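Local coordinates for protein MHP1 (Microbacterium liquefaciens, PDB 2JLN) that couples sodium binding to the uptake of 5-aryl-substituted hydantoins across the membrane, preferring indolylmethyl and benzyl hydantoins and the L over the D isomer, at residues R95-I100 and G375-D380; G406-A411 and P443-V448; R25-F30 and K232-D237. All coordinates share one frame; numbering follows the deposited sequence.

Contact 1 of 3, residues R95-I100 and G375-D380; sequences RMPFGI and GIMISD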
ATOM      1  N   ARG A  95      13.140  -8.295  10.694  1.00 47.57           N
ATOM      2  CA  ARG A  95      14.236  -8.680  11.559  1.00 44.79           C
ATOM      3  C   ARG A  95      14.735 -10.050  11.200  1.00 46.82           C
ATOM      4  O   ARG A  95      15.874 -10.387  11.445  1.00 48.97           O
ATOM      5  CB  ARG A  95      13.782  -8.653  13.004  1.00 42.71           C
ATOM      6  CG  ARG A  95      13.639  -7.256  13.521  1.00 46.29           C
ATOM      7  CD  ARG A  95      13.004  -7.201  14.878  1.00 43.99           C
ATOM      8  NE  ARG A  95      12.664  -5.831  15.218  1.00 44.02           N
ATOM      9  CZ  ARG A  95      12.032  -5.473  16.321  1.00 44.76           C
ATOM     10  NH1 ARG A  95      11.675  -6.396  17.199  1.00 51.23           N
ATOM     11  NH2 ARG A  95      11.766  -4.199  16.558  1.00 44.54           N
ATOM     12  N   MET A  96      13.872 -10.829  10.582  1.00 48.68           N
ATOM     13  CA  MET A  96      14.174 -12.208  10.265  1.00 49.44           C
ATOM     14  C   MET A  96      15.346 -12.361   9.267  1.00 51.42           C
ATOM     15  O   MET A  96      16.411 -12.830   9.644  1.00 51.02           O
ATOM     16  CB  MET A  96      12.891 -12.891   9.772  1.00 52.68           C
ATOM     17  CG  MET A  96      12.637 -14.279  10.334  1.00 54.81           C
ATOM     18  SD  MET A  96      10.946 -14.562  10.942  1.00 59.44           S
ATOM     19  CE  MET A  96       9.891 -13.654   9.787  1.00 48.80           C
ATOM     20  N   PRO A  97      15.164 -11.977   7.989  1.00 52.04           N
ATOM     21  CA  PRO A  97      16.275 -12.193   7.053  1.00 49.86           C
ATOM     22  C   PRO A  97      17.413 -11.180   7.225  1.00 49.45           C
ATOM     23  O   PRO A  97      18.573 -11.576   7.294  1.00 50.88           O
ATOM     24  CB  PRO A  97      15.609 -12.015   5.685  1.00 50.98           C
ATOM     25  CG  PRO A  97      14.511 -11.059   5.952  1.00 51.89           C
ATOM     26  CD  PRO A  97      13.954 -11.538   7.278  1.00 51.44           C
ATOM     27  N   PHE A  98      17.102  -9.891   7.273  1.00 49.40           N
ATOM     28  CA  PHE A  98      18.120  -8.889   7.596  1.00 50.51           C
ATOM     29  C   PHE A  98      18.296  -8.979   9.105  1.00 53.27           C
ATOM     30  O   PHE A  98      17.608  -9.781   9.738  1.00 56.52           O
ATOM     31  CB  PHE A  98      17.661  -7.512   7.137  1.00 47.23           C
ATOM     32  CG  PHE A  98      17.147  -7.509   5.731  1.00 46.16           C
ATOM     33  CD1 PHE A  98      15.792  -7.501   5.473  1.00 48.02           C
ATOM     34  CD2 PHE A  98      18.017  -7.580   4.670  1.00 45.46           C
ATOM     35  CE1 PHE A  98      15.321  -7.519   4.185  1.00 47.29           C
ATOM     36  CE2 PHE A  98      17.544  -7.609   3.371  1.00 48.04           C
ATOM     37  CZ  PHE A  98      16.201  -7.581   3.128  1.00 45.88           C
ATOM     38  N   GLY A  99      19.185  -8.219   9.726  1.00 49.31           N
ATOM     39  CA  GLY A  99      19.267  -8.385  11.179  1.00 52.85           C
ATOM     40  C   GLY A  99      18.109  -7.862  12.049  1.00 51.48           C
ATOM     41  O   GLY A  99      17.090  -7.394  11.581  1.00 54.61           O
ATOM     42  N   ILE A 100      18.263  -7.936  13.353  1.00 52.04           N
ATOM     43  CA  ILE A 100      17.377  -7.205  14.239  1.00 47.91           C
ATOM     44  C   ILE A 100      17.645  -5.710  14.066  1.00 53.24           C
ATOM     45  O   ILE A 100      16.761  -4.896  14.300  1.00 59.29           O
ATOM     46  CB  ILE A 100      17.592  -7.651  15.715  1.00 50.84           C
ATOM     47  CG1 ILE A 100      16.893  -8.989  15.934  1.00 50.91           C
ATOM     48  CG2 ILE A 100      17.135  -6.590  16.716  1.00 45.44           C
ATOM     49  CD1 ILE A 100      16.927  -9.473  17.317  1.00 52.42           C
ATOM     50  N   GLY A 375      11.360  -9.845  -2.271  1.00 52.65           N
ATOM     51  CA  GLY A 375      11.864 -11.112  -2.767  1.00 51.18           C
ATOM     52  C   GLY A 375      12.582 -11.884  -1.691  1.00 50.20           C
ATOM     53  O   GLY A 375      12.478 -13.089  -1.592  1.00 51.55           O
ATOM     54  N   ILE A 376      13.316 -11.165  -0.868  1.00 52.47           N
ATOM     55  CA  ILE A 376      14.079 -11.763   0.208  1.00 51.09           C
ATOM     56  C   ILE A 376      13.179 -12.168   1.378  1.00 51.22           C
ATOM     57  O   ILE A 376      13.495 -13.096   2.119  1.00 50.45           O
ATOM     58  CB  ILE A 376      15.170 -10.786   0.680  1.00 50.06           C
ATOM     59  CG1 ILE A 376      16.343 -10.834  -0.287  1.00 50.30           C
ATOM     60  CG2 ILE A 376      15.636 -11.112   2.086  1.00 51.66           C
ATOM     61  CD1 ILE A 376      17.383  -9.809   0.009  1.00 56.09           C
ATOM     62  N   MET A 377      12.061 -11.469   1.550  1.00 52.65           N
ATOM     63  CA  MET A 377      11.181 -11.750   2.674  1.00 48.93           C
ATOM     64  C   MET A 377      10.297 -12.932   2.325  1.00 52.02           C
ATOM     65  O   MET A 377      10.027 -13.765   3.188  1.00 50.10           O
ATOM     66  CB  MET A 377      10.339 -10.544   3.076  1.00 42.74           C
ATOM     67  CG  MET A 377      11.120  -9.473   3.799  1.00 46.78           C
ATOM     68  SD  MET A 377      10.120  -8.115   4.478  1.00 50.36           S
ATOM     69  CE  MET A 377       9.648  -8.847   6.039  1.00 46.78           C
ATOM     70  N   ILE A 378       9.856 -13.026   1.068  1.00 50.39           N
ATOM     71  CA  ILE A 378       9.029 -14.169   0.696  1.00 50.04           C
ATOM     72  C   ILE A 378       9.879 -15.437   0.812  1.00 51.92           C
ATOM     73  O   ILE A 378       9.378 -16.495   1.222  1.00 51.53           O
ATOM     74  CB  ILE A 378       8.420 -14.048  -0.717  1.00 47.71           C
ATOM     75  CG1 ILE A 378       7.284 -13.042  -0.721  1.00 48.23           C
ATOM     76  CG2 ILE A 378       7.885 -15.397  -1.209  1.00 41.79           C
ATOM     77  CD1 ILE A 378       6.948 -12.557  -2.117  1.00 47.22           C
ATOM     78  N   SER A 379      11.169 -15.315   0.495  1.00 49.13           N
ATOM     79  CA  SER A 379      12.051 -16.478   0.429  1.00 50.68           C
ATOM     80  C   SER A 379      12.509 -16.954   1.810  1.00 51.83           C
ATOM     81  O   SER A 379      12.475 -18.150   2.099  1.00 51.22           O
ATOM     82  CB  SER A 379      13.261 -16.188  -0.458  1.00 51.80           C
ATOM     83  OG  SER A 379      13.969 -17.375  -0.759  1.00 53.75           O
ATOM     84  N   ASP A 380      12.945 -16.022   2.651  1.00 49.26           N
ATOM     85  CA  ASP A 380      13.297 -16.341   4.021  1.00 47.79           C
ATOM     86  C   ASP A 380      12.147 -17.113   4.694  1.00 50.31           C
ATOM     87  O   ASP A 380      12.345 -18.217   5.186  1.00 52.06           O
ATOM     88  CB  ASP A 380      13.638 -15.046   4.767  1.00 53.63           C
ATOM     89  CG  ASP A 380      14.353 -15.279   6.124  1.00 57.77           C
ATOM     90  OD1 ASP A 380      15.605 -15.186   6.164  1.00 57.07           O
ATOM     91  OD2 ASP A 380      13.660 -15.509   7.155  1.00 56.81           O
TER
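Pro97 and Phe98 lie against Ile376 where the loop between helices 90-93 and 104-137 packs onto transmembrane helix 371-384, a loop-on-helix contact in the all-helical transporter fold of the APC clan. The nearest CA pair, Pro97 and Asp380, is 5.9 Å apart, and no hydrogen bond joins the two segments. The close-packed part is the apolar half. Ile376 CG2, anti to its backbone N, touches both proline and phenylalanine: it is 3.7 Å from Pro97 CB and also 3.7 Å from Phe98 CZ. Ile376 CD1 meets the same end of the ring, 4.0 Å from Phe98 CE2, so both methyl groups of the isoleucine touch the distal end of the phenylalanine. The Phe98 and Ile376 side chains cross at about a right angle. Ala411 and Leu412 of helix 409-423 adjoin the ring too, while Ala437 of helix 429-448 packs on the isoleucine; these neighbours make this half a junction of three helices and one loop. The packing is looser at the partly exposed Met377, whose CG comes only to 4.3 Å from Pro97 CG.

One helical turn beyond Ile376, Asp380 brings a carboxylate against the loop. Its CG stands anti to the backbone N (chi1 -166°), and its OD1 lies against the proline, 3.2 Å from Pro97 CB. The charge is met by other parts of the chain: OD2 forms a salt bridge with Arg385 NE, and OD1 a hydrogen bond with His441 NE2. Toward the loop the carboxylate finds carbon, not donors. Met96 lies on the other carboxylate oxygen, its CG 3.6 Å from Asp380 OD2.

Contact 2 of 3, residues G406-A411 and P443-V448; sequences GVNWVA and PAMRWV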
ATOM      1  N   GLY A 406      23.869  -7.618  15.317  1.00 58.02           N
ATOM      2  CA  GLY A 406      22.589  -7.037  14.931  1.00 53.17           C
ATOM      3  C   GLY A 406      22.316  -6.908  13.438  1.00 51.79           C
ATOM      4  O   GLY A 406      21.247  -6.458  13.055  1.00 51.29           O
ATOM      5  N   VAL A 407      23.264  -7.298  12.590  1.00 51.96           N
ATOM      6  CA  VAL A 407      23.137  -7.074  11.147  1.00 50.07           C
ATOM      7  C   VAL A 407      23.564  -8.277  10.338  1.00 50.88           C
ATOM      8  O   VAL A 407      24.611  -8.842  10.611  1.00 54.81           O
ATOM      9  CB  VAL A 407      24.059  -5.964  10.715  1.00 49.14           C
ATOM     10  CG1 VAL A 407      24.095  -5.886   9.203  1.00 45.05           C
ATOM     11  CG2 VAL A 407      23.642  -4.654  11.373  1.00 49.70           C
ATOM     12  N   ASN A 408      22.783  -8.675   9.339  1.00 50.00           N
ATOM     13  CA  ASN A 408      23.163  -9.833   8.530  1.00 49.16           C
ATOM     14  C   ASN A 408      23.814  -9.376   7.232  1.00 48.12           C
ATOM     15  O   ASN A 408      23.128  -9.203   6.232  1.00 49.71           O
ATOM     16  CB  ASN A 408      21.942 -10.730   8.252  1.00 50.19           C
ATOM     17  CG  ASN A 408      22.234 -11.850   7.230  1.00 50.54           C
ATOM     18  OD1 ASN A 408      23.280 -11.867   6.571  1.00 49.80           O
ATOM     19  ND2 ASN A 408      21.294 -12.775   7.095  1.00 45.38           N
ATOM     20  N   TRP A 409      25.129  -9.176   7.234  1.00 48.33           N
ATOM     21  CA  TRP A 409      25.773  -8.611   6.046  1.00 49.19           C
ATOM     22  C   TRP A 409      25.580  -9.451   4.788  1.00 48.00           C
ATOM     23  O   TRP A 409      25.477  -8.885   3.710  1.00 49.65           O
ATOM     24  CB  TRP A 409      27.246  -8.261   6.266  1.00 46.70           C
ATOM     25  CG  TRP A 409      27.445  -7.322   7.411  1.00 46.91           C
ATOM     26  CD1 TRP A 409      27.755  -7.659   8.696  1.00 47.05           C
ATOM     27  CD2 TRP A 409      27.321  -5.891   7.388  1.00 45.81           C
ATOM     28  NE1 TRP A 409      27.843  -6.524   9.476  1.00 49.33           N
ATOM     29  CE2 TRP A 409      27.578  -5.427   8.697  1.00 47.48           C
ATOM     30  CE3 TRP A 409      27.008  -4.961   6.396  1.00 44.63           C
ATOM     31  CZ2 TRP A 409      27.530  -4.072   9.038  1.00 45.99           C
ATOM     32  CZ3 TRP A 409      26.982  -3.612   6.731  1.00 44.04           C
ATOM     33  CH2 TRP A 409      27.238  -3.183   8.042  1.00 45.54           C
ATOM     34  N   VAL A 410      25.480 -10.775   4.901  1.00 45.56           N
ATOM     35  CA  VAL A 410      25.259 -11.575   3.695  1.00 45.32           C
ATOM     36  C   VAL A 410      23.941 -11.251   3.002  1.00 49.13           C
ATOM     37  O   VAL A 410      23.900 -11.240   1.767  1.00 48.39           O
ATOM     38  CB  VAL A 410      25.377 -13.082   3.925  1.00 46.97           C
ATOM     39  CG1 VAL A 410      24.912 -13.856   2.674  1.00 45.05           C
ATOM     40  CG2 VAL A 410      26.806 -13.428   4.286  1.00 44.99           C
ATOM     41  N   ALA A 411      22.880 -10.969   3.782  1.00 51.59           N
ATOM     42  CA  ALA A 411      21.554 -10.509   3.248  1.00 52.24           C
ATOM     43  C   ALA A 411      21.513  -9.092   2.617  1.00 51.77           C
ATOM     44  O   ALA A 411      20.923  -8.913   1.559  1.00 52.09           O
ATOM     45  CB  ALA A 411      20.461 -10.640   4.297  1.00 51.97           C
ATOM     46  N   PRO A 443      20.982 -19.988  -1.520  1.00 56.06           N
ATOM     47  CA  PRO A 443      22.388 -20.339  -1.263  1.00 54.15           C
ATOM     48  C   PRO A 443      23.042 -19.409  -0.251  1.00 58.72           C
ATOM     49  O   PRO A 443      23.761 -19.884   0.617  1.00 61.82           O
ATOM     50  CB  PRO A 443      23.061 -20.130  -2.614  1.00 56.00           C
ATOM     51  CG  PRO A 443      21.969 -20.196  -3.613  1.00 60.96           C
ATOM     52  CD  PRO A 443      20.750 -19.647  -2.930  1.00 60.60           C
ATOM     53  N   ALA A 444      22.818 -18.104  -0.352  1.00 55.52           N
ATOM     54  CA  ALA A 444      23.382 -17.200   0.640  1.00 54.83           C
ATOM     55  C   ALA A 444      22.992 -17.619   2.060  1.00 60.06           C
ATOM     56  O   ALA A 444      23.803 -17.516   2.980  1.00 61.98           O
ATOM     57  CB  ALA A 444      22.958 -15.773   0.377  1.00 53.34           C
ATOM     58  N   MET A 445      21.758 -18.082   2.250  1.00 59.24           N
ATOM     59  CA  MET A 445      21.285 -18.400   3.600  1.00 61.41           C
ATOM     60  C   MET A 445      21.759 -19.759   4.094  1.00 63.64           C
ATOM     61  O   MET A 445      21.947 -19.942   5.300  1.00 62.94           O
ATOM     62  CB  MET A 445      19.761 -18.290   3.734  1.00 59.02           C
ATOM     63  CG  MET A 445      19.262 -16.943   4.273  1.00 56.58           C
ATOM     64  SD  MET A 445      19.907 -16.475   5.899  1.00 65.36           S
ATOM     65  CE  MET A 445      21.043 -15.216   5.359  1.00 56.57           C
ATOM     66  N   ARG A 446      21.956 -20.711   3.184  1.00 63.43           N
ATOM     67  CA  ARG A 446      22.538 -21.990   3.596  1.00 67.45           C
ATOM     68  C   ARG A 446      24.020 -21.867   3.933  1.00 66.04           C
ATOM     69  O   ARG A 446      24.645 -22.817   4.391  1.00 71.49           O
ATOM     70  CB  ARG A 446      22.291 -23.100   2.571  1.00 69.34           C
ATOM     71  CG  ARG A 446      20.941 -23.796   2.775  1.00 86.31           C
ATOM     72  CD  ARG A 446      20.500 -23.771   4.274  1.00 87.77           C
ATOM     73  NE  ARG A 446      19.336 -24.627   4.561  1.00100.01           N
ATOM     74  CZ  ARG A 446      19.350 -25.690   5.377  1.00106.56           C
ATOM     75  NH1 ARG A 446      20.470 -26.044   6.019  1.00 96.06           N
ATOM     76  NH2 ARG A 446      18.228 -26.397   5.560  1.00103.55           N
ATOM     77  N   TRP A 447      24.573 -20.683   3.723  1.00 63.77           N
ATOM     78  CA  TRP A 447      25.969 -20.434   4.039  1.00 64.31           C
ATOM     79  C   TRP A 447      26.083 -19.774   5.418  1.00 62.68           C
ATOM     80  O   TRP A 447      26.835 -20.236   6.273  1.00 64.09           O
ATOM     81  CB  TRP A 447      26.611 -19.579   2.937  1.00 63.80           C
ATOM     82  CG  TRP A 447      28.047 -19.320   3.150  1.00 65.04           C
ATOM     83  CD1 TRP A 447      29.022 -20.247   3.352  1.00 67.52           C
ATOM     84  CD2 TRP A 447      28.690 -18.048   3.175  1.00 69.33           C
ATOM     85  NE1 TRP A 447      30.241 -19.630   3.514  1.00 68.44           N
ATOM     86  CE2 TRP A 447      30.063 -18.278   3.412  1.00 70.81           C
ATOM     87  CE3 TRP A 447      28.238 -16.733   3.025  1.00 67.58           C
ATOM     88  CZ2 TRP A 447      30.989 -17.244   3.508  1.00 73.83           C
ATOM     89  CZ3 TRP A 447      29.159 -15.704   3.112  1.00 72.52           C
ATOM     90  CH2 TRP A 447      30.522 -15.965   3.354  1.00 78.80           C
ATOM     91  N   VAL A 448      25.325 -18.703   5.633  1.00 59.89           N
ATOM     92  CA  VAL A 448      25.244 -18.059   6.938  1.00 57.12           C
ATOM     93  C   VAL A 448      24.821 -19.057   8.030  1.00 58.46           C
ATOM     94  O   VAL A 448      25.131 -18.873   9.218  1.00 52.28           O
ATOM     95  CB  VAL A 448      24.252 -16.893   6.885  1.00 54.17           C
ATOM     96  CG1 VAL A 448      23.923 -16.373   8.266  1.00 52.52           C
ATOM     97  CG2 VAL A 448      24.826 -15.797   6.047  1.00 56.69           C
TER
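The indole of Trp447 meets Val410 through its six-membered ring: Val410 CG2 lies 3.5 Å from Trp447 CZ3 and 3.8 Å from Trp447 CE3, and the two side chains cross at about a right angle. The other indole, Trp409, leads away from 443-448 and carries Val407 CG1 3.5 Å above one face, over its centre. The third flat group, the Asn408 amide, approaches Met445 CE tip to tip through ND2. Its OD1 caps helix 409-423, accepting Ala411 N at 3.0 Å with the donor 64° out of the carbonyl plane, while ND2 makes a weak hydrogen bond to Pro97 O. An alanine in place of Asn408 would probably leave Ala411 N without its side-chain cap and Pro97 O without this donor, and open a gap beside the Met445 methyl.

Val410 fills the middle of this antiparallel helix pair, with CG1 3.6 Å from Ala444 CB and CB 3.5 Å from Val448 CG2. With no hydrogen bond across it, the contact joins the start of helix 409-423 to the end of helix 429-448 by apolar packing, and the asparagine's polar atoms serve its own helix and the neighbouring loop.

Contact 3 of 3, residues R25-F30 and K232-D237; sequences RSVGPF and KECKVD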
ATOM      1  N   ARG A  25      -8.727 -10.265  16.960  1.00 48.42           N
ATOM      2  CA  ARG A  25      -8.818 -10.009  15.517  1.00 50.82           C
ATOM      3  C   ARG A  25     -10.219  -9.557  15.058  1.00 53.06           C
ATOM      4  O   ARG A  25     -11.210 -10.030  15.575  1.00 55.39           O
ATOM      5  CB  ARG A  25      -8.326 -11.233  14.735  1.00 47.80           C
ATOM      6  CG  ARG A  25      -6.994 -11.795  15.248  1.00 46.75           C
ATOM      7  CD  ARG A  25      -5.821 -11.354  14.397  1.00 46.11           C
ATOM      8  NE  ARG A  25      -4.545 -11.917  14.828  1.00 43.64           N
ATOM      9  CZ  ARG A  25      -3.890 -12.875  14.180  1.00 45.00           C
ATOM     10  NH1 ARG A  25      -4.376 -13.416  13.068  1.00 40.93           N
ATOM     11  NH2 ARG A  25      -2.734 -13.299  14.657  1.00 46.63           N
ATOM     12  N   SER A  26     -10.315  -8.667  14.074  1.00 55.66           N
ATOM     13  CA  SER A  26     -11.614  -8.042  13.776  1.00 56.27           C
ATOM     14  C   SER A  26     -12.004  -7.850  12.299  1.00 58.16           C
ATOM     15  O   SER A  26     -13.078  -7.328  12.006  1.00 63.24           O
ATOM     16  CB  SER A  26     -11.685  -6.669  14.459  1.00 60.27           C
ATOM     17  OG  SER A  26     -10.937  -5.690  13.751  1.00 56.11           O
ATOM     18  N   VAL A  27     -11.130  -8.232  11.379  1.00 55.28           N
ATOM     19  CA  VAL A  27     -11.378  -8.042   9.953  1.00 51.10           C
ATOM     20  C   VAL A  27     -11.489  -9.384   9.243  1.00 50.98           C
ATOM     21  O   VAL A  27     -10.512 -10.122   9.133  1.00 50.79           O
ATOM     22  CB  VAL A  27     -10.261  -7.217   9.318  1.00 49.13           C
ATOM     23  CG1 VAL A  27     -10.168  -7.504   7.844  1.00 52.31           C
ATOM     24  CG2 VAL A  27     -10.495  -5.749   9.571  1.00 53.01           C
ATOM     25  N   GLY A  28     -12.689  -9.713   8.783  1.00 55.49           N
ATOM     26  CA  GLY A  28     -12.906 -10.948   8.040  1.00 54.45           C
ATOM     27  C   GLY A  28     -12.801 -10.697   6.555  1.00 52.82           C
ATOM     28  O   GLY A  28     -12.354  -9.625   6.138  1.00 54.79           O
ATOM     29  N   PRO A  29     -13.182 -11.681   5.740  1.00 55.36           N
ATOM     30  CA  PRO A  29     -13.060 -11.513   4.264  1.00 59.90           C
ATOM     31  C   PRO A  29     -13.953 -10.472   3.525  1.00 53.37           C
ATOM     32  O   PRO A  29     -13.471  -9.853   2.592  1.00 53.72           O
ATOM     33  CB  PRO A  29     -13.252 -12.933   3.720  1.00 52.44           C
ATOM     34  CG  PRO A  29     -12.732 -13.813   4.877  1.00 55.70           C
ATOM     35  CD  PRO A  29     -13.151 -13.093   6.154  1.00 48.75           C
ATOM     36  N   PHE A  30     -15.200 -10.268   3.924  1.00 58.19           N
ATOM     37  CA  PHE A  30     -16.031  -9.278   3.236  1.00 59.92           C
ATOM     38  C   PHE A  30     -15.539  -7.866   3.525  1.00 57.56           C
ATOM     39  O   PHE A  30     -15.647  -6.970   2.692  1.00 56.15           O
ATOM     40  CB  PHE A  30     -17.521  -9.406   3.616  1.00 60.23           C
ATOM     41  CG  PHE A  30     -18.302  -8.113   3.466  1.00 69.17           C
ATOM     42  CD1 PHE A  30     -18.991  -7.825   2.275  1.00 68.83           C
ATOM     43  CD2 PHE A  30     -18.344  -7.172   4.517  1.00 69.09           C
ATOM     44  CE1 PHE A  30     -19.713  -6.621   2.132  1.00 70.23           C
ATOM     45  CE2 PHE A  30     -19.062  -5.957   4.386  1.00 66.05           C
ATOM     46  CZ  PHE A  30     -19.742  -5.681   3.196  1.00 68.88           C
ATOM     47  N   LYS A 232      -2.375  -8.261   9.681  1.00 46.63           N
ATOM     48  CA  LYS A 232      -2.099  -8.847  10.992  1.00 45.87           C
ATOM     49  C   LYS A 232      -3.335  -8.742  11.859  1.00 46.84           C
ATOM     50  O   LYS A 232      -3.328  -9.181  12.992  1.00 52.02           O
ATOM     51  CB  LYS A 232      -1.002  -8.059  11.707  1.00 45.90           C
ATOM     52  CG  LYS A 232      -1.508  -6.713  12.180  1.00 44.59           C
ATOM     53  CD  LYS A 232      -0.464  -5.896  12.890  1.00 47.53           C
ATOM     54  CE  LYS A 232      -1.107  -4.658  13.531  1.00 53.41           C
ATOM     55  NZ  LYS A 232      -0.852  -4.598  15.006  1.00 56.41           N
ATOM     56  N   GLU A 233      -4.377  -8.114  11.338  1.00 46.18           N
ATOM     57  CA  GLU A 233      -5.638  -7.950  12.047  1.00 46.25           C
ATOM     58  C   GLU A 233      -6.770  -8.876  11.531  1.00 48.00           C
ATOM     59  O   GLU A 233      -7.872  -8.872  12.056  1.00 48.54           O
ATOM     60  CB  GLU A 233      -6.076  -6.498  11.930  1.00 45.24           C
ATOM     61  CG  GLU A 233      -6.323  -5.877  13.260  1.00 56.34           C
ATOM     62  CD  GLU A 233      -5.033  -5.514  13.973  1.00 58.61           C
ATOM     63  OE1 GLU A 233      -3.974  -5.497  13.306  1.00 57.49           O
ATOM     64  OE2 GLU A 233      -5.081  -5.234  15.198  1.00 61.81           O
ATOM     65  N   CYS A 234      -6.492  -9.664  10.500  1.00 48.28           N
ATOM     66  CA  CYS A 234      -7.476 -10.563   9.906  1.00 48.61           C
ATOM     67  C   CYS A 234      -7.723 -11.809  10.741  1.00 50.66           C
ATOM     68  O   CYS A 234      -6.866 -12.237  11.517  1.00 48.72           O
ATOM     69  CB  CYS A 234      -7.010 -11.014   8.524  1.00 52.61           C
ATOM     70  SG  CYS A 234      -7.290  -9.830   7.194  1.00 52.98           S
ATOM     71  N   LYS A 235      -8.888 -12.412  10.528  1.00 51.90           N
ATOM     72  CA  LYS A 235      -9.350 -13.533  11.331  1.00 50.93           C
ATOM     73  C   LYS A 235      -8.690 -14.840  10.933  1.00 52.80           C
ATOM     74  O   LYS A 235      -8.674 -15.180   9.767  1.00 55.32           O
ATOM     75  CB  LYS A 235     -10.858 -13.649  11.197  1.00 47.09           C
ATOM     76  CG  LYS A 235     -11.580 -12.696  12.094  1.00 47.72           C
ATOM     77  CD  LYS A 235     -13.049 -12.722  11.831  1.00 48.27           C
ATOM     78  CE  LYS A 235     -13.749 -11.568  12.533  1.00 55.65           C
ATOM     79  NZ  LYS A 235     -15.021 -11.206  11.821  1.00 63.40           N
ATOM     80  N   VAL A 236      -8.163 -15.583  11.900  1.00 53.69           N
ATOM     81  CA  VAL A 236      -7.492 -16.844  11.593  1.00 56.31           C
ATOM     82  C   VAL A 236      -8.020 -17.926  12.515  1.00 60.66           C
ATOM     83  O   VAL A 236      -8.385 -17.631  13.652  1.00 65.12           O
ATOM     84  CB  VAL A 236      -5.951 -16.722  11.780  1.00 54.27           C
ATOM     85  CG1 VAL A 236      -5.573 -16.875  13.229  1.00 49.05           C
ATOM     86  CG2 VAL A 236      -5.207 -17.749  10.935  1.00 54.18           C
ATOM     87  N   ASP A 237      -8.086 -19.166  12.025  1.00 64.55           N
ATOM     88  CA  ASP A 237      -8.318 -20.342  12.886  1.00 62.21           C
ATOM     89  C   ASP A 237      -6.962 -20.980  13.130  1.00 60.34           C
ATOM     90  O   ASP A 237      -6.356 -21.555  12.216  1.00 60.55           O
ATOM     91  CB  ASP A 237      -9.303 -21.339  12.228  1.00 71.61           C
ATOM     92  CG  ASP A 237      -9.277 -22.766  12.861  1.00 74.35           C
ATOM     93  OD1 ASP A 237      -9.285 -22.904  14.116  1.00 70.49           O
ATOM     94  OD2 ASP A 237      -9.278 -23.758  12.079  1.00 70.03           O
TER
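Val27 and Cys234 form a single parallel beta bridge, an isolated piece of strand-like pairing in a helical transporter, joining the lead-in to helix 29-40 to the loop between helices 228-231 and 242-278. The bonds on either side of Cys234 define it: Lys235 N donates to Val27 O at 3.1 Å, and Val27 N reaches Glu233 O in a weak bond of 3.4 Å. Glu233 O accepts a second backbone donor, Ser26 N, at 3.2 Å. Val27 O likewise has more than one partner, with Cys234 CA in a CA-H...O contact at 3.2 Å. The Tyr252 hydroxyl bonds Lys235 O and makes a weak hydrogen bond with Val27 O, so the two carbonyls share its single hydrogen.

Arg25 adds the side-chain bond. Its NH1 meets Cys234 O at 3.2 Å, with an N-H...O angle of 166° and the acceptor at the guanidinium edge, 9° from its plane. NH1 also bonds Ile84 O, and NE bonds Thr20 O. Together these carbonyls fix the rotation of the guanidinium, while Lys232 O lies over one of its faces. Lys232 NZ makes a long salt bridge of 3.7 Å to Glu233 OE1, besides weak bonds to Tyr324 and Thr20. Next to the bridge, with Val27 CG1 anti to the backbone N (chi1 156°), this methyl lies 3.8 Å from Cys234 SG.

How the contacts relate
Contacts 1 and 2 are neighbours, their centres about 10 Å apart, and they touch directly: Pro97 O of contact 1 lies 3.7 Å from Ala411 CB of contact 2. Helices 409-423 and 429-448, which contact 2 joins to each other, also flank contact 1. Contact 1 is the buried member of this pair, whereas contact 2 is partly buried and has a tryptophan on the surface. Contact 3 stands apart, its centre about 24 Å from that of contact 1 and about 34 Å from that of contact 2. Also partly buried, it joins two irregular pieces of chain next to helix ends through backbone and arginine hydrogen bonds, where contact 2 is mainly apolar and contact 1 sets an apolar half beside a carboxylate paired outside its segments.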